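Local coordinates for gamma-glutamyl-gamma-aminobutyraldehyde dehydrogenase (PDB 4LIH), which probably oxidises gamma-glutamyl-gamma-aminobutyraldehyde and similar aldehydes to carboxylic acids, with NAD(P)+ as the electron acceptor, at residues F45-P50 against T114-K119; S49-R54 against P338-D343; D107-L112 against P205-R210; W175-L180 against F302-E307. All blocks are in the same frame, centred on the assembly; numbering follows the deposited sequence. Where two conformers were deposited one is given.

Contact 1 of 4, residues F45-P50 against T114-K119; sequences FDCVSP and TLDAGK
S49 and L115 make the one hydrogen bond between F45-P50 and T114-K119: the S49 hydroxyl OG donates to L115 O at 2.6 Å. OG lies in the plane of the L115 carbonyl and meets a lone pair of L115 O, the C=O...OG angle being 141°. With OG anti to its own backbone N (chi1 -172°), the short side chain points to a carbonyl in the helix's last turn. I51 N gives the same OG a weak second bond.

Van der Waals packing sets the compact ring of P50 against the backbone of the helix end. Its CD sits 3.2 Å from D116 O, and its CG rests 3.5 Å from A117 C, at the start of the peptide leading to G118. G118 leaves the helix with positive phi, which suits glycine, and lets the backbone come close to P50, whose CG is 3.6 Å from G118 N.

Among polar side chains, C47 SG approaches D116 OD1 to 3.2 Å, while D116 OD2 accepts a hydrogen bond from L206 N. T114 OG1 braces the chain past the helix end by bonding K119 O at 2.7 Å.

The result is a strand and hairpin loop packed on a helix C terminus closed by a glycine, joining the hairpin of strands 44-48 and 55-60 to helix 106-117, in what is by family probably the coenzyme-binding domain.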
loop_
_atom_site.group_PDB
_atom_site.type_symbol
_atom_site.label_atom_id
_atom_site.label_comp_id
_atom_site.label_asym_id
_atom_site.label_seq_id
_atom_site.Cartn_x
_atom_site.Cartn_y
_atom_site.Cartn_z
ATOM N N PHE A 45 23.497 -39.282 14.900
ATOM C CA PHE A 45 23.888 -38.712 16.176
ATOM C C PHE A 45 22.823 -39.048 17.215
ATOM O O PHE A 45 21.690 -39.362 16.849
ATOM C CB PHE A 45 24.142 -37.214 16.066
ATOM C CG PHE A 45 22.917 -36.353 15.828
ATOM C CD1 PHE A 45 22.168 -35.878 16.887
ATOM C CD2 PHE A 45 22.596 -35.915 14.555
ATOM C CE1 PHE A 45 21.089 -35.028 16.669
ATOM C CE2 PHE A 45 21.498 -35.100 14.327
ATOM C CZ PHE A 45 20.738 -34.655 15.388
ATOM N N ASP A 46 23.220 -39.062 18.485
ATOM C CA ASP A 46 22.303 -39.311 19.609
ATOM C C ASP A 46 21.631 -38.011 20.009
ATOM O O ASP A 46 22.278 -37.016 20.388
ATOM C CB ASP A 46 23.017 -39.874 20.839
ATOM C CG ASP A 46 23.461 -41.316 20.672
ATOM O OD1 ASP A 46 23.115 -42.017 19.691
ATOM O OD2 ASP A 46 24.153 -41.747 21.588
ATOM N N CYS A 47 20.315 -38.029 19.909
ATOM C CA CYS A 47 19.489 -36.933 20.341
ATOM C C CYS A 47 19.179 -37.076 21.820
ATOM O O CYS A 47 18.384 -37.953 22.249
ATOM C CB CYS A 47 18.234 -36.935 19.525
ATOM S SG CYS A 47 17.015 -35.672 19.958
ATOM N N VAL A 48 19.826 -36.212 22.598
ATOM C CA VAL A 48 19.818 -36.287 24.061
ATOM C C VAL A 48 18.898 -35.224 24.658
ATOM O O VAL A 48 18.780 -34.127 24.129
ATOM C CB VAL A 48 21.240 -36.089 24.636
ATOM C CG1 VAL A 48 21.250 -36.228 26.151
ATOM C CG2 VAL A 48 22.201 -37.083 24.025
ATOM N N SER A 49 18.172 -35.594 25.705
ATOM C CA SER A 49 17.271 -34.690 26.381
ATOM C C SER A 49 17.993 -33.918 27.474
ATOM O O SER A 49 18.664 -34.511 28.315
ATOM C CB SER A 49 16.147 -35.483 27.029
ATOM O OG SER A 49 15.164 -34.620 27.542
ATOM N N PRO A 50 17.791 -32.602 27.513
ATOM C CA PRO A 50 18.322 -31.770 28.580
ATOM C C PRO A 50 17.694 -31.995 29.949
ATOM O O PRO A 50 18.244 -31.558 30.955
ATOM C CB PRO A 50 17.998 -30.339 28.131
ATOM C CG PRO A 50 17.505 -30.409 26.730
ATOM C CD PRO A 50 17.199 -31.826 26.402
ATOM N N THR A 114 9.566 -30.282 24.142
ATOM C CA THR A 114 9.899 -30.233 25.579
ATOM C C THR A 114 10.978 -31.291 25.883
ATOM O O THR A 114 11.939 -30.992 26.561
ATOM C CB THR A 114 8.639 -30.471 26.455
ATOM O OG1 THR A 114 7.779 -29.313 26.421
ATOM C CG2 THR A 114 9.002 -30.800 27.893
ATOM N N LEU A 115 10.831 -32.501 25.331
ATOM C CA LEU A 115 11.890 -33.519 25.477
ATOM C C LEU A 115 13.225 -33.157 24.852
ATOM O O LEU A 115 14.270 -33.374 25.458
ATOM C CB LEU A 115 11.441 -34.860 24.879
ATOM C CG LEU A 115 10.269 -35.494 25.608
ATOM C CD1 LEU A 115 9.707 -36.656 24.765
ATOM C CD2 LEU A 115 10.668 -35.948 26.998
ATOM N N ASP A 116 13.162 -32.600 23.645
ATOM C CA ASP A 116 14.320 -32.327 22.795
ATOM C C ASP A 116 15.140 -31.142 23.331
ATOM O O ASP A 116 16.374 -31.183 23.366
ATOM C CB ASP A 116 13.785 -32.044 21.364
ATOM C CG ASP A 116 14.815 -32.266 20.259
ATOM O OD1 ASP A 116 15.918 -32.771 20.577
ATOM O OD2 ASP A 116 14.509 -31.948 19.061
ATOM N N ALA A 117 14.444 -30.093 23.773
ATOM C CA ALA A 117 15.107 -28.802 24.028
ATOM C C ALA A 117 14.984 -28.310 25.469
ATOM O O ALA A 117 15.551 -27.280 25.783
ATOM C CB ALA A 117 14.550 -27.760 23.077
ATOM N N GLY A 118 14.235 -29.039 26.311
ATOM C CA GLY A 118 14.124 -28.763 27.764
ATOM C C GLY A 118 13.155 -27.657 28.126
ATOM O O GLY A 118 13.146 -27.169 29.251
ATOM N N LYS A 119 12.350 -27.256 27.152
ATOM C CA LYS A 119 11.390 -26.175 27.277
ATOM C C LYS A 119 10.104 -26.574 28.006
ATOM O O LYS A 119 9.490 -27.569 27.638
ATOM C CB LYS A 119 11.067 -25.712 25.865
ATOM C CG LYS A 119 12.253 -25.078 25.142
ATOM C CD LYS A 119 11.975 -25.022 23.628
ATOM C CE LYS A 119 10.768 -24.176 23.264
ATOM N NZ LYS A 119 11.082 -22.724 23.149
#

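Contact 2 of 4, residues S49-R54 against P338-D343; sequences SPIDGR and PGNPLD
I51 and N340 bring the two loops nearest, their CA atoms 6.7 Å apart, where the loop of the hairpin formed by strands 44-48 and 55-60 faces a type I turn running from N340 to D343. No hydrogen bond joins them, and the contact is chiefly apolar.

I51 carries it with both branches. CG1 presses on the P341 ring, 3.5 Å from CG, tighter than usual carbon packing, and CD1 goes on to L342, crossing that side chain at about a right angle; the leucine offers it an apolar surface. The other branch, CG2, lies anti to the backbone N and reaches N340 OD1 at 3.7 Å. A branched isoleucine can thus touch three consecutive residues of the turn.

P341, with phi fixed near -70°, fits the second position of a type I turn, while N340 OD1 accepts from L342 N at 2.9 Å, the donor lying above the carbonyl plane (45° out of it). Behind I51, D52 OD1 takes the backbone N of R54 at 3.0 Å, and G53 adopts a positive phi that favours glycine. L115 of helix 106-117 packs on I51, and Y388 of strand 388-395 on P341.

Two Asx turns, headed by D52 and N340, thus shape facing loops: the hairpin of the N-terminal part meets a connection that, by family topology, probably belongs to the catalytic domain.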
loop_
_atom_site.group_PDB
_atom_site.type_symbol
_atom_site.label_atom_id
_atom_site.label_comp_id
_atom_site.label_asym_id
_atom_site.label_seq_id
_atom_site.Cartn_x
_atom_site.Cartn_y
_atom_site.Cartn_z
ATOM N N SER A 49 18.172 -35.594 25.705
ATOM C CA SER A 49 17.271 -34.690 26.381
ATOM C C SER A 49 17.993 -33.918 27.474
ATOM O O SER A 49 18.664 -34.511 28.315
ATOM C CB SER A 49 16.147 -35.483 27.029
ATOM O OG SER A 49 15.164 -34.620 27.542
ATOM N N PRO A 50 17.791 -32.602 27.513
ATOM C CA PRO A 50 18.322 -31.770 28.580
ATOM C C PRO A 50 17.694 -31.995 29.949
ATOM O O PRO A 50 18.244 -31.558 30.955
ATOM C CB PRO A 50 17.998 -30.339 28.131
ATOM C CG PRO A 50 17.505 -30.409 26.730
ATOM C CD PRO A 50 17.199 -31.826 26.402
ATOM N N ILE A 51 16.567 -32.672 29.985
ATOM C CA ILE A 51 15.823 -32.833 31.206
ATOM C C ILE A 51 16.656 -33.672 32.154
ATOM O O ILE A 51 16.792 -33.340 33.339
ATOM C CB ILE A 51 14.470 -33.540 30.949
ATOM C CG1 ILE A 51 13.578 -32.628 30.064
ATOM C CG2 ILE A 51 13.773 -33.865 32.276
ATOM C CD1 ILE A 51 12.370 -33.351 29.466
ATOM N N ASP A 52 17.209 -34.750 31.602
ATOM C CA ASP A 52 17.882 -35.752 32.426
ATOM C C ASP A 52 19.000 -36.483 31.714
ATOM O O ASP A 52 19.545 -37.451 32.253
ATOM C CB ASP A 52 16.832 -36.737 32.969
ATOM C CG ASP A 52 16.112 -37.513 31.878
ATOM O OD1 ASP A 52 16.402 -37.312 30.664
ATOM O OD2 ASP A 52 15.247 -38.344 32.263
ATOM N N GLY A 53 19.376 -36.034 30.520
ATOM C CA GLY A 53 20.407 -36.734 29.729
ATOM C C GLY A 53 19.994 -38.011 28.983
ATOM O O GLY A 53 20.839 -38.648 28.354
ATOM N N ARG A 54 18.713 -38.381 29.031
ATOM C CA ARG A 54 18.244 -39.593 28.349
ATOM C C ARG A 54 18.462 -39.455 26.841
ATOM O O ARG A 54 18.269 -38.377 26.280
ATOM C CB ARG A 54 16.760 -39.900 28.689
ATOM C CG ARG A 54 15.700 -38.942 28.122
ATOM C CD ARG A 54 14.268 -39.215 28.618
ATOM N NE ARG A 54 13.831 -38.301 29.670
ATOM C CZ ARG A 54 12.558 -38.045 29.987
ATOM N NH1 ARG A 54 11.550 -38.588 29.319
ATOM N NH2 ARG A 54 12.286 -37.200 30.968
ATOM N N PRO A 338 13.907 -23.505 38.784
ATOM C CA PRO A 338 13.899 -24.583 37.758
ATOM C C PRO A 338 13.162 -25.802 38.211
ATOM O O PRO A 338 13.065 -26.049 39.409
ATOM C CB PRO A 338 15.372 -24.935 37.578
ATOM C CG PRO A 338 16.114 -23.751 38.070
ATOM C CD PRO A 338 15.274 -23.154 39.172
ATOM N N GLY A 339 12.609 -26.551 37.274
ATOM C CA GLY A 339 11.941 -27.807 37.608
ATOM C C GLY A 339 11.854 -28.643 36.359
ATOM O O GLY A 339 12.335 -28.225 35.288
ATOM N N ASN A 340 11.241 -29.818 36.497
ATOM C CA ASN A 340 11.028 -30.746 35.382
ATOM C C ASN A 340 10.125 -30.083 34.342
ATOM O O ASN A 340 8.966 -29.765 34.633
ATOM C CB ASN A 340 10.390 -32.061 35.874
ATOM C CG ASN A 340 10.377 -33.160 34.807
ATOM O OD1 ASN A 340 10.436 -32.899 33.612
ATOM N ND2 ASN A 340 10.308 -34.421 35.256
ATOM N N PRO A 341 10.626 -29.916 33.109
ATOM C CA PRO A 341 9.732 -29.248 32.159
ATOM C C PRO A 341 8.526 -30.088 31.719
ATOM O O PRO A 341 7.609 -29.518 31.158
ATOM C CB PRO A 341 10.639 -28.920 30.980
ATOM C CG PRO A 341 11.754 -29.857 31.070
ATOM C CD PRO A 341 11.949 -30.185 32.514
ATOM N N LEU A 342 8.500 -31.394 32.039
ATOM C CA LEU A 342 7.328 -32.225 31.808
ATOM C C LEU A 342 6.163 -31.908 32.747
ATOM O O LEU A 342 5.035 -32.372 32.503
ATOM C CB LEU A 342 7.668 -33.719 31.899
ATOM C CG LEU A 342 8.520 -34.262 30.749
ATOM C CD1 LEU A 342 8.939 -35.700 31.016
ATOM C CD2 LEU A 342 7.778 -34.141 29.423
ATOM N N ASP A 343 6.445 -31.102 33.785
ATOM C CA ASP A 343 5.457 -30.683 34.769
ATOM C C ASP A 343 4.810 -29.371 34.325
ATOM O O ASP A 343 5.503 -28.347 34.177
ATOM C CB ASP A 343 6.152 -30.495 36.128
ATOM C CG ASP A 343 5.185 -30.141 37.263
ATOM O OD1 ASP A 343 4.101 -29.545 37.036
ATOM O OD2 ASP A 343 5.577 -30.436 38.402
#

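Contact 3 of 4, residues D107-L112 against P205-R210; sequences DELSLL and PLTAIR
E108 and R210 cross at about a right angle, the carboxylate and guanidinium planes 54° apart. R210 grips side-on: R210 NE bonds E108 OE2 at 2.8 Å and R210 NH2 bonds E108 OE1 at 3.2 Å, so both oxygens are held in one salt bridge. The OE1 bond to NH2 uses the syn lone pair, whereas NE comes to OE2 from above the carboxylate plane. The glutamate reaches across because CG is anti to its backbone N (chi1 -174°) and the chain stays extended; the arginine has the length to meet it, turning at chi2.

Beneath this charged pair the arginine's aliphatic part is packed by leucines. L109 CD2 meets R210 CG at 3.5 Å, and L112 CD1 lies against CB and CG of the same residue.

Over residues 107-112 and 206-210 the helix axes approach to 9.5 Å and run roughly antiparallel, at 151°. Helix 206-218 is the crossover helix between the parallel strands 195-199 and 225-227, a beta-alpha-beta unit of the Rossmann-type sheet, and helix 106-117 packs against it.

Further along, L112 and L206 also cross at about a right angle, CD2 of the first 4.1 Å from CD1 of the second. T207 touches through its methyl: CG2 lies 3.5 Å from L109 O and 3.8 Å from L112 CB. A threonine serves both needs, since its OG1 bonds E113 OE1.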
loop_
_atom_site.group_PDB
_atom_site.type_symbol
_atom_site.label_atom_id
_atom_site.label_comp_id
_atom_site.label_asym_id
_atom_site.label_seq_id
_atom_site.Cartn_x
_atom_site.Cartn_y
_atom_site.Cartn_z
ATOM N N ASP A 107 -0.302 -32.081 20.995
ATOM C CA ASP A 107 0.282 -32.731 22.193
ATOM C C ASP A 107 1.612 -33.434 21.868
ATOM O O ASP A 107 2.589 -33.240 22.579
ATOM C CB ASP A 107 -0.671 -33.749 22.848
ATOM C CG ASP A 107 -1.856 -33.094 23.520
ATOM O OD1 ASP A 107 -1.917 -31.875 23.665
ATOM O OD2 ASP A 107 -2.762 -33.827 23.926
ATOM N N GLU A 108 1.634 -34.213 20.793
ATOM C CA GLU A 108 2.850 -34.889 20.328
ATOM C C GLU A 108 3.980 -33.893 20.020
ATOM O O GLU A 108 5.126 -34.083 20.447
ATOM C CB GLU A 108 2.578 -35.731 19.086
ATOM C CG GLU A 108 3.754 -36.559 18.632
ATOM C CD GLU A 108 3.588 -37.145 17.256
ATOM O OE1 GLU A 108 2.541 -36.908 16.605
ATOM O OE2 GLU A 108 4.510 -37.848 16.820
ATOM N N LEU A 109 3.636 -32.819 19.321
ATOM C CA LEU A 109 4.647 -31.854 18.892
ATOM C C LEU A 109 5.171 -31.082 20.106
ATOM O O LEU A 109 6.352 -30.796 20.221
ATOM C CB LEU A 109 4.066 -30.900 17.849
ATOM C CG LEU A 109 3.825 -31.478 16.470
ATOM C CD1 LEU A 109 3.044 -30.491 15.614
ATOM C CD2 LEU A 109 5.148 -31.849 15.816
ATOM N N SER A 110 4.260 -30.687 20.972
ATOM C CA SER A 110 4.638 -30.029 22.211
ATOM C C SER A 110 5.563 -30.926 23.055
ATOM O O SER A 110 6.587 -30.453 23.577
ATOM C CB SER A 110 3.404 -29.637 22.982
ATOM O OG SER A 110 2.618 -28.717 22.263
ATOM N N LEU A 111 5.226 -32.210 23.168
ATOM C CA LEU A 111 6.043 -33.140 23.984
ATOM C C LEU A 111 7.419 -33.394 23.355
ATOM O O LEU A 111 8.422 -33.436 24.048
ATOM C CB LEU A 111 5.265 -34.437 24.272
ATOM C CG LEU A 111 6.030 -35.564 25.018
ATOM C CD1 LEU A 111 6.368 -35.169 26.456
ATOM C CD2 LEU A 111 5.189 -36.827 24.994
ATOM N N LEU A 112 7.480 -33.544 22.033
ATOM C CA LEU A 112 8.748 -33.656 21.337
ATOM C C LEU A 112 9.650 -32.453 21.603
ATOM O O LEU A 112 10.830 -32.647 21.901
ATOM C CB LEU A 112 8.541 -33.797 19.828
ATOM C CG LEU A 112 7.965 -35.099 19.356
ATOM C CD1 LEU A 112 7.543 -34.954 17.903
ATOM C CD2 LEU A 112 9.027 -36.196 19.492
ATOM N N PRO A 205 16.424 -31.520 16.637
ATOM C CA PRO A 205 15.971 -31.930 15.343
ATOM C C PRO A 205 14.527 -32.416 15.254
ATOM O O PRO A 205 14.027 -32.544 14.133
ATOM C CB PRO A 205 16.887 -33.122 15.059
ATOM C CG PRO A 205 17.039 -33.738 16.397
ATOM C CD PRO A 205 17.273 -32.564 17.260
ATOM N N LEU A 206 13.922 -32.810 16.380
ATOM C CA LEU A 206 12.719 -33.680 16.319
ATOM C C LEU A 206 11.428 -33.068 15.720
ATOM O O LEU A 206 10.758 -33.723 14.884
ATOM C CB LEU A 206 12.405 -34.321 17.692
ATOM C CG LEU A 206 13.555 -35.164 18.320
ATOM C CD1 LEU A 206 13.140 -35.795 19.635
ATOM C CD2 LEU A 206 14.000 -36.216 17.332
ATOM N N THR A 207 11.046 -31.876 16.154
ATOM C CA THR A 207 9.807 -31.270 15.637
ATOM C C THR A 207 9.925 -30.935 14.153
ATOM O O THR A 207 8.944 -31.036 13.431
ATOM C CB THR A 207 9.282 -30.068 16.471
ATOM O OG1 THR A 207 10.284 -29.040 16.619
ATOM C CG2 THR A 207 8.815 -30.541 17.817
ATOM N N ALA A 208 11.119 -30.544 13.704
ATOM C CA ALA A 208 11.362 -30.276 12.297
ATOM C C ALA A 208 11.023 -31.509 11.478
ATOM O O ALA A 208 10.278 -31.449 10.491
ATOM C CB ALA A 208 12.826 -29.917 12.073
ATOM N N ILE A 209 11.649 -32.615 11.888
ATOM C CA ILE A 209 11.424 -33.914 11.282
ATOM C C ILE A 209 9.942 -34.240 11.288
ATOM O O ILE A 209 9.384 -34.594 10.253
ATOM C CB ILE A 209 12.239 -35.028 11.997
ATOM C CG1 ILE A 209 13.740 -34.826 11.777
ATOM C CG2 ILE A 209 11.801 -36.396 11.484
ATOM C CD1 ILE A 209 14.666 -35.808 12.457
ATOM N N ARG A 210 9.298 -34.128 12.440
ATOM C CA ARG A 210 7.886 -34.470 12.552
ATOM C C ARG A 210 7.001 -33.665 11.598
ATOM O O ARG A 210 6.157 -34.255 10.902
ATOM C CB ARG A 210 7.383 -34.334 14.005
ATOM C CG ARG A 210 5.987 -34.895 14.267
ATOM C CD ARG A 210 5.945 -36.378 13.896
ATOM N NE ARG A 210 4.611 -36.984 14.109
ATOM C CZ ARG A 210 3.745 -37.374 13.169
ATOM N NH1 ARG A 210 4.013 -37.320 11.874
ATOM N NH2 ARG A 210 2.576 -37.863 13.539
#

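Contact 4 of 4, residues W175-L180 against F302-E307; sequences WNFPIL and FYNMGE
N176, N304 and E307 are joined by three hydrogen bonds. N176 ND2 donates to E307 O at 3.0 Å, the acceptor lying nearly in the N176 amide plane, and N304 ND2 donates to N176 O, also at 3.0 Å. N304 ND2 gives its second N-H to E307 O, so that carbonyl receives the two amides from opposite faces of its plane. Asparagine suits both places, being short, flat and able to donate while its oxygen accepts.

The aromatic residues flank this network. F177 lays one face against N304, its CZ 3.4 Å from N304 ND2, with ring and amide planes 28° apart and the two side chains running alongside in opposite senses. W175 instead presents an edge: its CZ3 stands 3.3 Å from E307 CD, and ring and carboxylate planes are 80° apart. Y303 CE2 meets the edge of F177 at CE1, 4.2 Å away.

In a second shell, K119 NZ holds the N176 backbone carbonyl and the N304 side-chain oxygen, and is itself clasped by D128.

N176 ND2 also bonds a sulfonate oxygen of a bound MES, probably from the crystallisation liquor, and its side chain is about 9 Å from that of E274, the predicted active-site residue. An amide N-H held like this is consistent with the asparagine that, in aldehyde dehydrogenases, helps form the oxyanion hole.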
loop_
_atom_site.group_PDB
_atom_site.type_symbol
_atom_site.label_atom_id
_atom_site.label_comp_id
_atom_site.label_asym_id
_atom_site.label_seq_id
_atom_site.Cartn_x
_atom_site.Cartn_y
_atom_site.Cartn_z
ATOM N N TRP A 175 18.105 -23.879 18.310
ATOM C CA TRP A 175 17.504 -24.840 19.239
ATOM C C TRP A 175 16.669 -24.208 20.321
ATOM O O TRP A 175 16.068 -24.930 21.133
ATOM C CB TRP A 175 18.622 -25.680 19.904
ATOM C CG TRP A 175 19.787 -24.830 20.469
ATOM C CD1 TRP A 175 20.996 -24.617 19.861
ATOM C CD2 TRP A 175 19.837 -24.115 21.708
ATOM N NE1 TRP A 175 21.772 -23.799 20.626
ATOM C CE2 TRP A 175 21.099 -23.482 21.772
ATOM C CE3 TRP A 175 18.938 -23.927 22.760
ATOM C CZ2 TRP A 175 21.500 -22.709 22.873
ATOM C CZ3 TRP A 175 19.341 -23.163 23.871
ATOM C CH2 TRP A 175 20.608 -22.552 23.908
ATOM N N ASN A 176 16.663 -22.879 20.418
ATOM C CA ASN A 176 15.945 -22.268 21.556
ATOM C C ASN A 176 14.436 -22.251 21.325
ATOM O O ASN A 176 13.645 -22.402 22.294
ATOM C CB ASN A 176 16.493 -20.891 21.931
ATOM C CG ASN A 176 16.386 -19.884 20.803
ATOM O OD1 ASN A 176 16.428 -20.240 19.613
ATOM N ND2 ASN A 176 16.166 -18.621 21.163
ATOM N N PHE A 177 14.039 -22.075 20.063
ATOM C CA PHE A 177 12.643 -22.164 19.632
ATOM C C PHE A 177 12.586 -22.993 18.354
ATOM O O PHE A 177 12.332 -22.418 17.274
ATOM C CB PHE A 177 12.019 -20.768 19.353
ATOM C CG PHE A 177 11.857 -19.936 20.577
ATOM C CD1 PHE A 177 10.720 -20.033 21.341
ATOM C CD2 PHE A 177 12.902 -19.110 21.006
ATOM C CE1 PHE A 177 10.600 -19.314 22.507
ATOM C CE2 PHE A 177 12.769 -18.384 22.187
ATOM C CZ PHE A 177 11.643 -18.513 22.939
ATOM N N PRO A 178 12.826 -24.321 18.451
ATOM C CA PRO A 178 13.012 -25.114 17.238
ATOM C C PRO A 178 11.839 -25.052 16.279
ATOM O O PRO A 178 12.031 -24.672 15.141
ATOM C CB PRO A 178 13.251 -26.554 17.746
ATOM C CG PRO A 178 13.683 -26.363 19.175
ATOM C CD PRO A 178 13.039 -25.119 19.677
ATOM N N ILE A 179 10.650 -25.424 16.709
ATOM C CA ILE A 179 9.534 -25.435 15.767
ATOM C C ILE A 179 9.097 -24.020 15.353
ATOM O O ILE A 179 8.760 -23.779 14.178
ATOM C CB ILE A 179 8.336 -26.305 16.227
ATOM C CG1 ILE A 179 7.452 -26.611 14.985
ATOM C CG2 ILE A 179 7.562 -25.656 17.368
ATOM C CD1 ILE A 179 6.168 -27.310 15.358
ATOM N N LEU A 180 9.191 -23.081 16.285
ATOM C CA LEU A 180 8.673 -21.743 16.079
ATOM C C LEU A 180 9.552 -20.952 15.101
ATOM O O LEU A 180 9.041 -20.347 14.142
ATOM C CB LEU A 180 8.478 -21.067 17.433
ATOM C CG LEU A 180 7.940 -19.637 17.503
ATOM C CD1 LEU A 180 9.009 -18.622 17.125
ATOM C CD2 LEU A 180 6.710 -19.528 16.627
ATOM N N PHE A 302 13.764 -14.528 32.060
ATOM C CA PHE A 302 13.725 -15.876 32.596
ATOM C C PHE A 302 12.835 -16.811 31.791
ATOM O O PHE A 302 13.030 -18.017 31.877
ATOM C CB PHE A 302 13.296 -15.855 34.089
ATOM C CG PHE A 302 14.161 -14.978 34.966
ATOM C CD1 PHE A 302 15.520 -14.928 34.809
ATOM C CD2 PHE A 302 13.593 -14.221 35.967
ATOM C CE1 PHE A 302 16.312 -14.115 35.610
ATOM C CE2 PHE A 302 14.367 -13.421 36.750
ATOM C CZ PHE A 302 15.742 -13.380 36.579
ATOM N N TYR A 303 11.893 -16.272 31.014
ATOM C CA TYR A 303 11.120 -17.053 30.055
ATOM C C TYR A 303 12.030 -17.831 29.068
ATOM O O TYR A 303 12.974 -17.294 28.524
ATOM C CB TYR A 303 10.121 -16.190 29.248
ATOM C CG TYR A 303 9.311 -17.084 28.325
ATOM C CD1 TYR A 303 8.243 -17.790 28.823
ATOM C CD2 TYR A 303 9.624 -17.243 26.991
ATOM C CE1 TYR A 303 7.500 -18.635 28.035
ATOM C CE2 TYR A 303 8.872 -18.104 26.186
ATOM C CZ TYR A 303 7.813 -18.785 26.761
ATOM O OH TYR A 303 7.012 -19.651 26.113
ATOM N N ASN A 304 11.720 -19.098 28.847
ATOM C CA ASN A 304 12.580 -19.983 28.050
ATOM C C ASN A 304 14.018 -20.024 28.522
ATOM O O ASN A 304 14.958 -20.109 27.752
ATOM C CB ASN A 304 12.534 -19.569 26.581
ATOM C CG ASN A 304 12.728 -20.725 25.665
ATOM O OD1 ASN A 304 12.051 -21.721 25.791
ATOM N ND2 ASN A 304 13.672 -20.611 24.744
ATOM N N MET A 305 14.192 -19.923 29.827
ATOM C CA MET A 305 15.521 -19.969 30.424
ATOM C C MET A 305 16.499 -18.868 29.973
ATOM O O MET A 305 17.700 -19.089 29.970
ATOM C CB MET A 305 16.156 -21.342 30.142
ATOM C CG MET A 305 15.361 -22.531 30.686
ATOM S SD MET A 305 13.779 -22.983 29.865
ATOM C CE MET A 305 14.331 -23.919 28.444
ATOM N N GLY A 306 16.018 -17.717 29.542
ATOM C CA GLY A 306 16.923 -16.630 29.056
ATOM C C GLY A 306 17.506 -16.924 27.692
ATOM O O GLY A 306 18.304 -16.158 27.185
ATOM N N GLU A 307 17.080 -18.043 27.108
ATOM C CA GLU A 307 17.571 -18.523 25.802
ATOM C C GLU A 307 16.645 -17.912 24.770
ATOM O O GLU A 307 15.823 -18.556 24.136
ATOM C CB GLU A 307 17.584 -20.045 25.677
ATOM C CG GLU A 307 18.446 -20.744 26.725
ATOM C CD GLU A 307 18.268 -22.244 26.834
ATOM O OE1 GLU A 307 19.240 -22.892 27.324
ATOM O OE2 GLU A 307 17.207 -22.807 26.462
#

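From the N terminus, strand 44-48 and its hairpin loop supply the first sides of contacts 1 and 2, which share S49 and P50. Contact 1 closes a loop onto the end of helix 106-117. Contact 3 leaves that same helix for helix 206-218, so the two cross. Contact 4 opens after contact 1 has closed, at the segment leading into helix 178-191, and crosses contact 3 before reaching F302-E307. Contact 2 closes the longest loop, with contacts 3 and 4 nested within it. K119, just past the helix end, bonds into contact 4, and D116 bridges contacts 1 and 3. Contacts 1 and 3 join hairpin and helices of the probable coenzyme domain; contacts 2 and 4 reach loops that by family probably belong to the catalytic domain.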